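Local coordinates for U4/U6 snRNA-associated-splicing factor PRP24 (Saccharomyces cerevisiae, PDB 4N0T), which binds U6 snRNA and acts as a recycling factor of the spliceosome, annealing U6 with U4 snRNA, at residues Asn5-Thr10 with His81-Thr86; Asn15-Tyr20 with Gly73-Ile78; Pro94-Arg99 with Lys150-Thr155; Val291-Ile296 with Ile314-Asp319. All coordinates share one frame; numbering follows the deposited sequence.

Contact 1: Asn5-Thr10 with His81-Thr86; sequences NRELTT and HLTECT. With nucleotides of chain B.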
# COMPACT_ATOMS: atom_id res chain seq x y z
N ASN A 5 -14.54 12.15 -4.68
CA ASN A 5 -14.37 12.20 -6.14
C ASN A 5 -13.37 13.30 -6.52
O ASN A 5 -13.76 14.45 -6.78
CB ASN A 5 -15.73 12.42 -6.83
CG ASN A 5 -15.65 12.21 -8.34
OD1 ASN A 5 -14.57 12.25 -8.93
ND2 ASN A 5 -16.81 12.00 -8.97
N ARG A 6 -12.09 12.95 -6.57
CA ARG A 6 -11.05 13.94 -6.81
C ARG A 6 -11.20 14.54 -8.19
O ARG A 6 -11.08 15.76 -8.36
CB ARG A 6 -9.66 13.32 -6.70
CG ARG A 6 -9.27 12.91 -5.29
CD ARG A 6 -8.15 11.89 -5.33
NE ARG A 6 -7.98 11.23 -4.04
CZ ARG A 6 -7.06 11.57 -3.15
NH1 ARG A 6 -6.22 12.56 -3.42
NH2 ARG A 6 -6.98 10.91 -2.00
N GLU A 7 -11.48 13.69 -9.16
CA GLU A 7 -11.49 14.12 -10.56
C GLU A 7 -12.55 15.18 -10.81
O GLU A 7 -12.30 16.17 -11.52
CB GLU A 7 -11.75 12.92 -11.48
CG GLU A 7 -11.95 13.34 -12.93
CD GLU A 7 -12.02 12.17 -13.90
OE1 GLU A 7 -10.95 11.58 -14.20
OE2 GLU A 7 -13.13 11.86 -14.38
N LEU A 8 -13.73 14.98 -10.24
CA LEU A 8 -14.86 15.88 -10.47
C LEU A 8 -14.50 17.34 -10.26
O LEU A 8 -14.95 18.21 -11.01
CB LEU A 8 -16.04 15.50 -9.57
CG LEU A 8 -17.34 16.26 -9.88
CD1 LEU A 8 -17.86 15.87 -11.25
CD2 LEU A 8 -18.39 16.02 -8.79
N THR A 9 -13.66 17.63 -9.27
CA THR A 9 -13.33 19.02 -8.99
C THR A 9 -11.94 19.44 -9.47
O THR A 9 -11.45 20.50 -9.09
CB THR A 9 -13.47 19.34 -7.49
OG1 THR A 9 -12.47 18.62 -6.75
CG2 THR A 9 -14.85 18.96 -6.99
N THR A 10 -11.33 18.61 -10.32
CA THR A 10 -9.97 18.89 -10.77
C THR A 10 -9.94 19.39 -12.21
O THR A 10 -10.62 18.84 -13.10
CB THR A 10 -9.08 17.65 -10.64
OG1 THR A 10 -9.11 17.20 -9.27
CG2 THR A 10 -7.64 17.96 -11.01
N HIS A 81 -11.82 20.45 -17.74
CA HIS A 81 -12.02 19.38 -16.77
C HIS A 81 -10.94 18.32 -17.00
O HIS A 81 -10.67 17.95 -18.15
CB HIS A 81 -13.40 18.73 -16.93
CG HIS A 81 -14.54 19.59 -16.47
ND1 HIS A 81 -14.75 19.92 -15.15
CD2 HIS A 81 -15.57 20.14 -17.17
CE1 HIS A 81 -15.84 20.66 -15.05
NE2 HIS A 81 -16.35 20.82 -16.26
N LEU A 82 -10.33 17.84 -15.92
CA LEU A 82 -9.38 16.74 -16.06
C LEU A 82 -10.20 15.49 -16.20
O LEU A 82 -10.90 15.10 -15.27
CB LEU A 82 -8.46 16.63 -14.85
CG LEU A 82 -7.36 15.57 -15.01
CD1 LEU A 82 -6.29 16.05 -15.99
CD2 LEU A 82 -6.73 15.22 -13.66
N THR A 83 -10.15 14.86 -17.37
CA THR A 83 -10.93 13.65 -17.60
C THR A 83 -10.18 12.70 -18.53
O THR A 83 -9.45 13.13 -19.43
CB THR A 83 -12.33 13.97 -18.17
OG1 THR A 83 -13.02 12.74 -18.43
CG2 THR A 83 -12.22 14.72 -19.46
N GLU A 84 -10.34 11.41 -18.26
CA GLU A 84 -9.67 10.37 -19.03
C GLU A 84 -8.15 10.53 -19.07
O GLU A 84 -7.48 10.05 -19.99
CB GLU A 84 -10.26 10.27 -20.44
CG GLU A 84 -11.75 9.96 -20.43
CD GLU A 84 -12.30 9.75 -21.82
OE1 GLU A 84 -12.76 10.74 -22.43
OE2 GLU A 84 -12.25 8.60 -22.31
N CYS A 85 -7.60 11.15 -18.03
CA CYS A 85 -6.16 11.36 -17.93
C CYS A 85 -5.54 10.71 -16.70
O CYS A 85 -4.47 11.12 -16.27
CB CYS A 85 -5.86 12.85 -17.86
SG CYS A 85 -6.15 13.73 -19.42
N THR A 86 -6.21 9.70 -16.14
CA THR A 86 -5.71 9.09 -14.91
C THR A 86 -5.44 7.60 -15.11
O THR A 86 -6.28 6.86 -15.64
CB THR A 86 -6.71 9.30 -13.75
OG1 THR A 86 -6.93 10.70 -13.56
CG2 THR A 86 -6.18 8.69 -12.46
P G B 21 -9.27 2.16 -2.32
OP1 G B 21 -9.37 0.97 -1.42
OP2 G B 21 -10.44 3.09 -2.32
O5' G B 21 -7.94 2.95 -1.97
C5' G B 21 -7.48 3.99 -2.82
C4' G B 21 -6.38 4.79 -2.16
O4' G B 21 -5.81 5.68 -3.16
C3' G B 21 -6.83 5.70 -1.03
O3' G B 21 -5.65 6.00 -0.28
C2' G B 21 -7.22 6.96 -1.79
O2' G B 21 -7.31 8.11 -0.98
C1' G B 21 -6.06 7.03 -2.77
N9 G B 21 -6.29 7.78 -4.00
C8 G B 21 -5.43 8.75 -4.44
N7 G B 21 -5.81 9.25 -5.58
C5 G B 21 -6.96 8.56 -5.91
C6 G B 21 -7.77 8.68 -7.06
O6 G B 21 -7.64 9.47 -8.02
N1 G B 21 -8.84 7.80 -7.01
C2 G B 21 -9.06 6.89 -6.00
N2 G B 21 -10.14 6.10 -6.14
N3 G B 21 -8.31 6.77 -4.92
C4 G B 21 -7.27 7.62 -4.95
P G B 23 -10.45 10.36 1.65
OP1 G B 23 -9.52 10.90 0.63
OP2 G B 23 -11.48 11.23 2.29
O5' G B 23 -11.16 9.10 0.97
C5' G B 23 -12.30 8.45 1.54
C4' G B 23 -12.65 7.19 0.77
O4' G B 23 -12.80 7.54 -0.64
C3' G B 23 -11.59 6.10 0.80
O3' G B 23 -12.23 4.86 0.50
C2' G B 23 -10.72 6.47 -0.40
O2' G B 23 -9.92 5.41 -0.88
C1' G B 23 -11.79 6.90 -1.41
N9 G B 23 -11.34 7.89 -2.40
C8 G B 23 -10.47 8.92 -2.26
N7 G B 23 -10.33 9.63 -3.36
C5 G B 23 -11.18 9.02 -4.28
C6 G B 23 -11.47 9.33 -5.64
O6 G B 23 -11.01 10.24 -6.33
N1 G B 23 -12.39 8.46 -6.19
C2 G B 23 -12.96 7.42 -5.52
N2 G B 23 -13.83 6.69 -6.22
N3 G B 23 -12.71 7.11 -4.25
C4 G B 23 -11.82 7.96 -3.70
O HOH W 1 -8.56 12.05 -15.55
O HOH W 2 -12.96 16.57 -14.20
O HOH W 3 -11.82 9.93 -16.40
O HOH W 4 -13.44 19.56 -12.86
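Leu82 and Thr10 make the one direct hydrogen bond between 5-10 and 81-86: Leu82 N donates to Thr10 O over 3.0 Å, nearly straight at 170°. Their side chains lie next to each other and point the same way, with Leu82 CD2 3.9 Å from Thr10 CG2. Glu7 reaches across as an extended chain, with CG anti to the backbone N (chi1 172°) and 3.1 Å from Leu82 O. Its carboxylate meets the other segment through water: water 1 donates to Glu7 OE1 and Thr86 OG1 and accepts from Cys85 N, while water 3 joins OE1 to Glu84 N. Water 4 lies within hydrogen-bonding distance of Leu8 O, Thr10 O and His81 ND1, not all of which it need serve at once.

Behind this shell, Thr10 OG1 donates to Arg6 O at 2.6 Å, and Asn5 OD1 accepts from Leu8 N in an Asx motif. The same turn offers Arg6 to the RNA. G23 of chain B takes Arg6 N on O6 (2.9 Å) and Arg6 NE on N7 (2.9 Å), two bonds on its Hoogsteen edge, and C8 of G21 of chain B lies over the guanidinium centre. Thr86 OG1 also bonds Asp132. Here the first RRM passes into the second, beside a guanine-reading arginine.

Contact 2: Asn15-Tyr20 with Gly73-Ile78; sequences NLPKSY and GQNEII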
# COMPACT_ATOMS: atom_id res chain seq x y z
N ASN A 15 -0.37 25.45 -21.09
CA ASN A 15 0.30 26.61 -21.70
C ASN A 15 0.57 27.77 -20.73
O ASN A 15 0.62 28.93 -21.15
CB ASN A 15 -0.42 27.12 -22.95
CG ASN A 15 0.53 27.87 -23.89
OD1 ASN A 15 1.69 27.47 -24.03
ND2 ASN A 15 0.06 28.95 -24.51
N LEU A 16 0.74 27.46 -19.45
CA LEU A 16 1.21 28.47 -18.51
C LEU A 16 2.64 28.85 -18.87
O LEU A 16 3.39 28.04 -19.43
CB LEU A 16 1.17 27.92 -17.08
CG LEU A 16 -0.24 27.71 -16.51
CD1 LEU A 16 -0.20 26.78 -15.29
CD2 LEU A 16 -0.87 29.03 -16.13
N PRO A 17 3.04 30.08 -18.53
CA PRO A 17 4.41 30.53 -18.82
C PRO A 17 5.45 29.65 -18.14
O PRO A 17 5.15 29.09 -17.08
CB PRO A 17 4.45 31.94 -18.22
CG PRO A 17 3.02 32.40 -18.22
CD PRO A 17 2.22 31.16 -17.94
N LYS A 18 6.63 29.54 -18.73
CA LYS A 18 7.76 28.83 -18.11
C LYS A 18 8.00 29.26 -16.66
O LYS A 18 8.35 28.45 -15.80
CB LYS A 18 9.03 29.10 -18.92
CG LYS A 18 9.62 27.90 -19.63
CD LYS A 18 11.13 27.87 -19.49
CE LYS A 18 11.55 27.33 -18.13
NZ LYS A 18 11.34 25.85 -18.05
N SER A 19 7.80 30.55 -16.41
CA SER A 19 8.11 31.14 -15.11
C SER A 19 7.06 30.86 -14.04
O SER A 19 7.24 31.20 -12.87
CB SER A 19 8.29 32.66 -15.25
OG SER A 19 7.05 33.31 -15.47
N TYR A 20 5.95 30.24 -14.44
CA TYR A 20 4.85 30.02 -13.51
C TYR A 20 5.10 28.88 -12.53
O TYR A 20 5.34 27.73 -12.91
CB TYR A 20 3.51 29.87 -14.24
CG TYR A 20 2.62 31.07 -14.03
CD1 TYR A 20 3.02 32.33 -14.45
CD2 TYR A 20 1.39 30.95 -13.39
CE1 TYR A 20 2.23 33.44 -14.25
CE2 TYR A 20 0.59 32.07 -13.18
CZ TYR A 20 1.02 33.31 -13.62
OH TYR A 20 0.24 34.43 -13.43
N GLY A 73 0.63 36.39 -18.69
CA GLY A 73 1.85 36.93 -19.29
C GLY A 73 1.51 37.28 -20.72
O GLY A 73 0.73 38.21 -20.97
N GLN A 74 2.07 36.53 -21.67
CA GLN A 74 1.61 36.60 -23.04
C GLN A 74 1.17 35.24 -23.54
O GLN A 74 1.02 35.03 -24.75
CB GLN A 74 2.70 37.19 -23.94
CG GLN A 74 3.04 38.62 -23.59
CD GLN A 74 4.21 39.17 -24.39
OE1 GLN A 74 4.72 38.51 -25.30
NE2 GLN A 74 4.63 40.38 -24.05
N ASN A 75 0.99 34.30 -22.61
CA ASN A 75 0.55 32.95 -22.94
C ASN A 75 -0.97 32.80 -22.88
O ASN A 75 -1.58 33.17 -21.87
CB ASN A 75 1.18 31.92 -21.99
CG ASN A 75 2.60 31.59 -22.36
OD1 ASN A 75 3.32 32.42 -22.92
ND2 ASN A 75 3.02 30.36 -22.07
N GLU A 76 -1.56 32.29 -23.95
CA GLU A 76 -2.99 31.98 -23.95
C GLU A 76 -3.16 30.59 -23.33
O GLU A 76 -2.68 29.60 -23.90
CB GLU A 76 -3.53 31.95 -25.39
CG GLU A 76 -5.04 31.73 -25.47
CD GLU A 76 -5.59 31.96 -26.87
OE1 GLU A 76 -6.55 31.25 -27.26
OE2 GLU A 76 -5.08 32.86 -27.59
N ILE A 77 -3.81 30.52 -22.18
CA ILE A 77 -3.98 29.24 -21.46
C ILE A 77 -5.23 28.51 -21.90
O ILE A 77 -6.15 29.11 -22.49
CB ILE A 77 -4.00 29.43 -19.92
CG1 ILE A 77 -5.20 30.28 -19.48
CG2 ILE A 77 -2.69 30.05 -19.43
CD1 ILE A 77 -5.40 30.35 -17.98
N ILE A 78 -5.28 27.20 -21.63
CA ILE A 78 -6.47 26.41 -21.88
C ILE A 78 -6.77 25.75 -20.55
O ILE A 78 -5.87 25.19 -19.92
CB ILE A 78 -6.23 25.35 -22.98
CG1 ILE A 78 -5.82 26.05 -24.29
CG2 ILE A 78 -7.50 24.53 -23.22
CD1 ILE A 78 -5.38 25.10 -25.40
O HOH W 5 -0.14 31.57 -26.32
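Asn15 and Asn75 each hold the other segment through a side-chain amide. Asn15 CG stands anti to its backbone N (chi1 -155°), and from there ND2 donates to Glu76 O over 2.9 Å in an almost straight bond of 172°. The acceptor lies in the plane of the Asn15 amide, whereas the donor sits above the plane of the Glu76 carbonyl. Asn75 turns the other way, its CG anti to the carbonyl carbon, and ND2 reaches back to Asn15 O, also at 2.9 Å. This bond is more bent, and again the N-H comes from above the carbonyl plane. The two side chains cross at about a right angle, yet their amide planes are only 16° apart.

The pair sits where strands 10-16 and 75-81 of the first RRM run antiparallel as sheet neighbours, the first and last long strands of the βαββαβ fold. Backbone pairing goes on from here, between Ile78 and Lys14. Pro17 starts a type I turn that leads from the strand toward helix 22-29, and its CG lies 4.2 Å from Asn75 CB. On the helix side, Leu16 CD2 and Ile77 CG2 meet obliquely at 3.9 Å; Leu16 also packs on Val25 and Ile77 on Tyr28. Water 5 accepts from Glu76 N and, weakly, from Asn15 ND2, while the Glu76 carboxylate turns to His69.

Contact 3: Pro94-Arg99 with Lys150-Thr155; sequences PSYTQR and KIEGYT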
# COMPACT_ATOMS: atom_id res chain seq x y z
N PRO A 94 8.32 -3.68 -4.75
CA PRO A 94 8.02 -3.23 -3.38
C PRO A 94 8.78 -1.99 -2.92
O PRO A 94 8.33 -1.29 -2.00
CB PRO A 94 8.44 -4.43 -2.53
CG PRO A 94 8.26 -5.60 -3.41
CD PRO A 94 8.57 -5.13 -4.80
N SER A 95 9.93 -1.75 -3.53
CA SER A 95 10.79 -0.63 -3.14
C SER A 95 10.72 0.52 -4.15
O SER A 95 11.47 1.50 -4.04
CB SER A 95 12.23 -1.12 -3.00
OG SER A 95 12.68 -1.66 -4.22
N TYR A 96 9.84 0.40 -5.15
CA TYR A 96 9.62 1.51 -6.08
C TYR A 96 9.09 2.71 -5.33
O TYR A 96 8.26 2.59 -4.41
CB TYR A 96 8.64 1.11 -7.18
CG TYR A 96 9.22 1.12 -8.58
CD1 TYR A 96 10.48 0.59 -8.83
CD2 TYR A 96 8.50 1.65 -9.65
CE1 TYR A 96 11.01 0.59 -10.11
CE2 TYR A 96 9.02 1.65 -10.94
CZ TYR A 96 10.28 1.11 -11.16
OH TYR A 96 10.81 1.11 -12.42
N THR A 97 9.58 3.89 -5.71
CA THR A 97 9.14 5.15 -5.14
C THR A 97 8.38 5.97 -6.18
O THR A 97 8.31 5.61 -7.36
CB THR A 97 10.34 5.99 -4.69
OG1 THR A 97 11.14 6.30 -5.84
CG2 THR A 97 11.18 5.23 -3.68
N GLN A 98 7.82 7.08 -5.72
CA GLN A 98 7.12 8.00 -6.60
C GLN A 98 8.05 8.43 -7.74
O GLN A 98 7.65 8.51 -8.90
CB GLN A 98 6.68 9.22 -5.78
CG GLN A 98 5.53 9.98 -6.37
CD GLN A 98 5.24 11.27 -5.64
OE1 GLN A 98 5.39 12.35 -6.19
NE2 GLN A 98 4.82 11.15 -4.39
N ARG A 99 9.31 8.68 -7.38
CA ARG A 99 10.33 9.10 -8.34
C ARG A 99 10.54 8.01 -9.39
O ARG A 99 10.64 8.32 -10.58
CB ARG A 99 11.64 9.37 -7.59
CG ARG A 99 12.79 9.91 -8.43
CD ARG A 99 14.08 9.82 -7.61
NE ARG A 99 15.11 10.78 -8.01
CZ ARG A 99 16.16 11.09 -7.25
NH1 ARG A 99 16.32 10.53 -6.06
NH2 ARG A 99 17.05 11.98 -7.68
N LYS A 150 7.88 -5.98 -17.42
CA LYS A 150 8.54 -6.69 -16.33
C LYS A 150 9.65 -5.85 -15.70
O LYS A 150 10.57 -5.38 -16.38
CB LYS A 150 9.07 -8.05 -16.81
CG LYS A 150 7.96 -9.05 -17.13
CD LYS A 150 8.53 -10.33 -17.73
CE LYS A 150 7.62 -11.52 -17.49
NZ LYS A 150 6.26 -11.31 -18.06
N ILE A 151 9.53 -5.63 -14.40
CA ILE A 151 10.50 -4.84 -13.65
C ILE A 151 10.92 -5.63 -12.41
O ILE A 151 10.09 -5.92 -11.55
CB ILE A 151 9.89 -3.48 -13.20
CG1 ILE A 151 9.18 -2.79 -14.37
CG2 ILE A 151 10.96 -2.59 -12.56
CD1 ILE A 151 8.57 -1.44 -14.01
N GLU A 152 12.20 -5.99 -12.34
CA GLU A 152 12.72 -6.76 -11.21
C GLU A 152 11.93 -8.04 -10.93
O GLU A 152 11.80 -8.46 -9.78
CB GLU A 152 12.77 -5.92 -9.93
CG GLU A 152 13.56 -4.62 -10.04
CD GLU A 152 13.51 -3.82 -8.76
OE1 GLU A 152 13.19 -4.41 -7.70
OE2 GLU A 152 13.77 -2.60 -8.80
N GLY A 153 11.39 -8.65 -11.98
CA GLY A 153 10.63 -9.88 -11.84
C GLY A 153 9.14 -9.67 -11.63
O GLY A 153 8.37 -10.63 -11.61
N TYR A 154 8.73 -8.41 -11.48
CA TYR A 154 7.31 -8.09 -11.28
C TYR A 154 6.65 -7.66 -12.59
O TYR A 154 7.14 -6.76 -13.28
CB TYR A 154 7.15 -6.99 -10.22
CG TYR A 154 7.62 -7.39 -8.83
CD1 TYR A 154 8.95 -7.25 -8.45
CD2 TYR A 154 6.72 -7.90 -7.90
CE1 TYR A 154 9.38 -7.63 -7.18
CE2 TYR A 154 7.13 -8.27 -6.63
CZ TYR A 154 8.46 -8.14 -6.28
OH TYR A 154 8.88 -8.50 -5.02
N THR A 155 5.54 -8.30 -12.94
CA THR A 155 4.78 -7.89 -14.12
C THR A 155 3.91 -6.69 -13.75
O THR A 155 2.93 -6.81 -13.01
CB THR A 155 3.90 -9.02 -14.66
OG1 THR A 155 4.73 -10.12 -15.05
CG2 THR A 155 3.11 -8.56 -15.87
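Tyr154 carries CG anti to its carbonyl carbon (chi1 -64°), and its side chain crosses that of Pro94 at about a right angle, the phenol end touching the proline ring. Pro94 CD comes within 3.4 Å of Tyr154 CZ, and Pro94 CG is equally near Tyr154 OH. In Tyr96 the chi1 of -117° is away from the usual staggered values; its outer ring atoms lie against the two methyls of Ile151. Tyr96 OH is 3.7 Å from both Ile151 CG2 and Ile151 CD1, and CZ of the same ring is 4.0 Å from CG2. The two side chains again cross at about a right angle.

Ile151 and Tyr154 flank a type I' turn, with Glu152 and Gly153 at its corners, closed by backbone bonds in both directions, the hairpin that joins strand 150-151 to strand 154-160 in the second RRM. Glu152 brings OE2 to 4.4 Å from Tyr96 CE1. Thr97 N-caps helix 98-107, against which Tyr96 also packs through Ile101 and Leu104, and Tyr154 touches a uracil base of the bound RNA. Since the two segments meet mainly through carbon and phenol oxygen, the hairpin is held against the loop by shape and van der Waals packing rather than by directional bonds.

Contact 4: Val291-Ile296 with Ile314-Asp319; sequences VSPSLI and ILLVSD. With nucleotides of chain B.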
# COMPACT_ATOMS: atom_id res chain seq x y z
N VAL A 291 5.64 4.75 3.67
CA VAL A 291 6.94 4.09 3.58
C VAL A 291 6.86 2.61 3.96
O VAL A 291 6.49 2.29 5.09
CB VAL A 291 7.96 4.77 4.51
CG1 VAL A 291 9.26 3.99 4.56
CG2 VAL A 291 8.21 6.20 4.05
N SER A 292 7.21 1.72 3.03
CA SER A 292 7.12 0.28 3.29
C SER A 292 8.38 -0.29 3.94
O SER A 292 9.47 0.30 3.86
CB SER A 292 6.86 -0.47 1.98
OG SER A 292 8.01 -0.45 1.17
N PRO A 293 8.26 -1.46 4.57
CA PRO A 293 9.44 -2.17 5.07
C PRO A 293 10.49 -2.38 3.99
O PRO A 293 11.69 -2.29 4.28
CB PRO A 293 8.86 -3.51 5.51
CG PRO A 293 7.49 -3.15 5.99
CD PRO A 293 7.01 -2.09 5.02
N SER A 294 10.05 -2.66 2.75
CA SER A 294 11.00 -2.86 1.66
C SER A 294 11.83 -1.61 1.38
O SER A 294 13.02 -1.70 1.09
CB SER A 294 10.31 -3.30 0.37
OG SER A 294 9.69 -4.56 0.58
N LEU A 295 11.20 -0.44 1.46
CA LEU A 295 11.92 0.80 1.23
C LEU A 295 12.94 1.04 2.35
O LEU A 295 14.07 1.48 2.11
CB LEU A 295 10.92 1.96 1.14
CG LEU A 295 11.51 3.28 0.64
CD1 LEU A 295 12.02 3.10 -0.77
CD2 LEU A 295 10.46 4.38 0.69
N ILE A 296 12.55 0.73 3.58
CA ILE A 296 13.44 0.88 4.73
C ILE A 296 14.62 -0.08 4.62
O ILE A 296 15.76 0.28 4.90
CB ILE A 296 12.69 0.63 6.04
CG1 ILE A 296 11.64 1.73 6.25
CG2 ILE A 296 13.67 0.57 7.22
CD1 ILE A 296 10.68 1.45 7.40
N ILE A 314 11.51 -6.25 9.56
CA ILE A 314 11.11 -4.84 9.69
C ILE A 314 9.58 -4.76 9.75
O ILE A 314 8.89 -5.28 8.87
CB ILE A 314 11.62 -3.99 8.51
CG1 ILE A 314 13.16 -4.04 8.43
CG2 ILE A 314 11.15 -2.53 8.66
CD1 ILE A 314 13.75 -3.24 7.26
N LEU A 315 9.07 -4.11 10.79
CA LEU A 315 7.64 -4.01 11.05
C LEU A 315 7.24 -2.55 11.15
O LEU A 315 7.93 -1.75 11.80
CB LEU A 315 7.30 -4.71 12.37
CG LEU A 315 7.77 -6.16 12.47
CD1 LEU A 315 7.56 -6.70 13.86
CD2 LEU A 315 7.02 -6.99 11.48
N LEU A 316 6.12 -2.18 10.54
CA LEU A 316 5.64 -0.81 10.69
C LEU A 316 4.83 -0.66 11.97
O LEU A 316 4.12 -1.59 12.41
CB LEU A 316 4.78 -0.39 9.51
CG LEU A 316 5.39 -0.41 8.12
CD1 LEU A 316 4.38 0.18 7.16
CD2 LEU A 316 6.71 0.40 8.08
N VAL A 317 4.98 0.50 12.60
CA VAL A 317 4.17 0.86 13.76
C VAL A 317 3.65 2.27 13.46
O VAL A 317 4.08 3.27 14.06
CB VAL A 317 5.00 0.85 15.07
CG1 VAL A 317 4.09 1.06 16.27
CG2 VAL A 317 5.74 -0.47 15.23
N SER A 318 2.71 2.37 12.52
CA SER A 318 2.34 3.69 12.01
C SER A 318 1.56 4.51 13.03
O SER A 318 1.50 5.74 12.91
CB SER A 318 1.56 3.57 10.71
OG SER A 318 0.47 2.69 10.92
N ASP A 319 0.99 3.85 14.04
CA ASP A 319 0.27 4.59 15.09
C ASP A 319 1.21 5.42 15.96
O ASP A 319 0.76 6.31 16.67
CB ASP A 319 -0.65 3.70 15.94
CG ASP A 319 0.03 2.45 16.48
OD1 ASP A 319 0.84 1.83 15.75
OD2 ASP A 319 -0.28 2.06 17.63
P C B 29 -5.11 -2.39 17.69
OP1 C B 29 -3.71 -1.97 17.93
OP2 C B 29 -5.70 -3.44 18.59
O5' C B 29 -6.06 -1.12 17.68
C5' C B 29 -6.05 -0.17 18.74
C4' C B 29 -6.19 1.24 18.23
O4' C B 29 -5.07 1.54 17.36
C3' C B 29 -7.45 1.52 17.40
O3' C B 29 -7.78 2.90 17.54
C2' C B 29 -6.95 1.29 15.98
O2' C B 29 -7.73 1.91 14.98
C1' C B 29 -5.56 1.91 16.08
N1 C B 29 -4.59 1.44 15.08
C2 C B 29 -3.82 2.43 14.49
O2 C B 29 -4.02 3.61 14.81
N3 C B 29 -2.89 2.07 13.57
C4 C B 29 -2.74 0.79 13.27
N4 C B 29 -1.80 0.49 12.37
C5 C B 29 -3.52 -0.24 13.88
C6 C B 29 -4.43 0.12 14.79
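Pro293 meets Leu316 at about a right angle, with Pro293 CD 3.9 Å from Leu316 CG and Pro293 CG only slightly farther from the same atom. The proline ring also leans on Ile314: Pro293 CB lies 4.0 Å from Ile314 CG2. Ile314 has CG1 anti to its carbonyl carbon (chi1 -60°), and beyond it CD1 reaches Pro293 O and, at 3.8 Å, Ile296 CG2. The two isoleucines cross obliquely, as do Ile296 and Leu316, whose CD1 and CD2 respectively come to 4.2 Å. Leu316 also touches the backbone ahead of the helix, its CD2 3.5 Å from Val291 O.

This is helix-on-sheet packing in the fourth, occluded RRM: the first turn of helix 293-302 lies against strand 311-317, an outermost strand of the antiparallel sheet. Ile314 and Leu316 point to the helix, while Leu315 between them points away from it and packs on Glu265, Val266 and Leu269 of helix 258-270. The strand is therefore covered by a helix on each face, the second of them on the face where a canonical RRM would bind RNA.

Ser292 occupies the N-cap, and its OG accepts from Leu295 N over 3.2 Å. Where the strand ends, Asp319 CB approaches C29 of chain B, 3.6 Å from the base atom O2, and the Asp319 carboxylate forms a salt bridge with Arg263.

Overall arrangement
From the N terminus, contact 1 spans the whole first RRM, bringing the lead-in to strand 10-16 beside the linker into the second. Contact 2 falls within that span and joins the far ends of strands 10-16 and 75-81, its centre about 21 Å from that of contact 1. Contact 3 closes a later, separate loop in the second RRM, between the start of helix 98-107 and the hairpin after helix 136-146. Contact 4 closes the shortest loop, in the occluded RRM. None cross. Contacts 3 and 4, centres about 17 Å apart, touch between domains: Pro94 packs on Ser294, and Thr97 on Leu295.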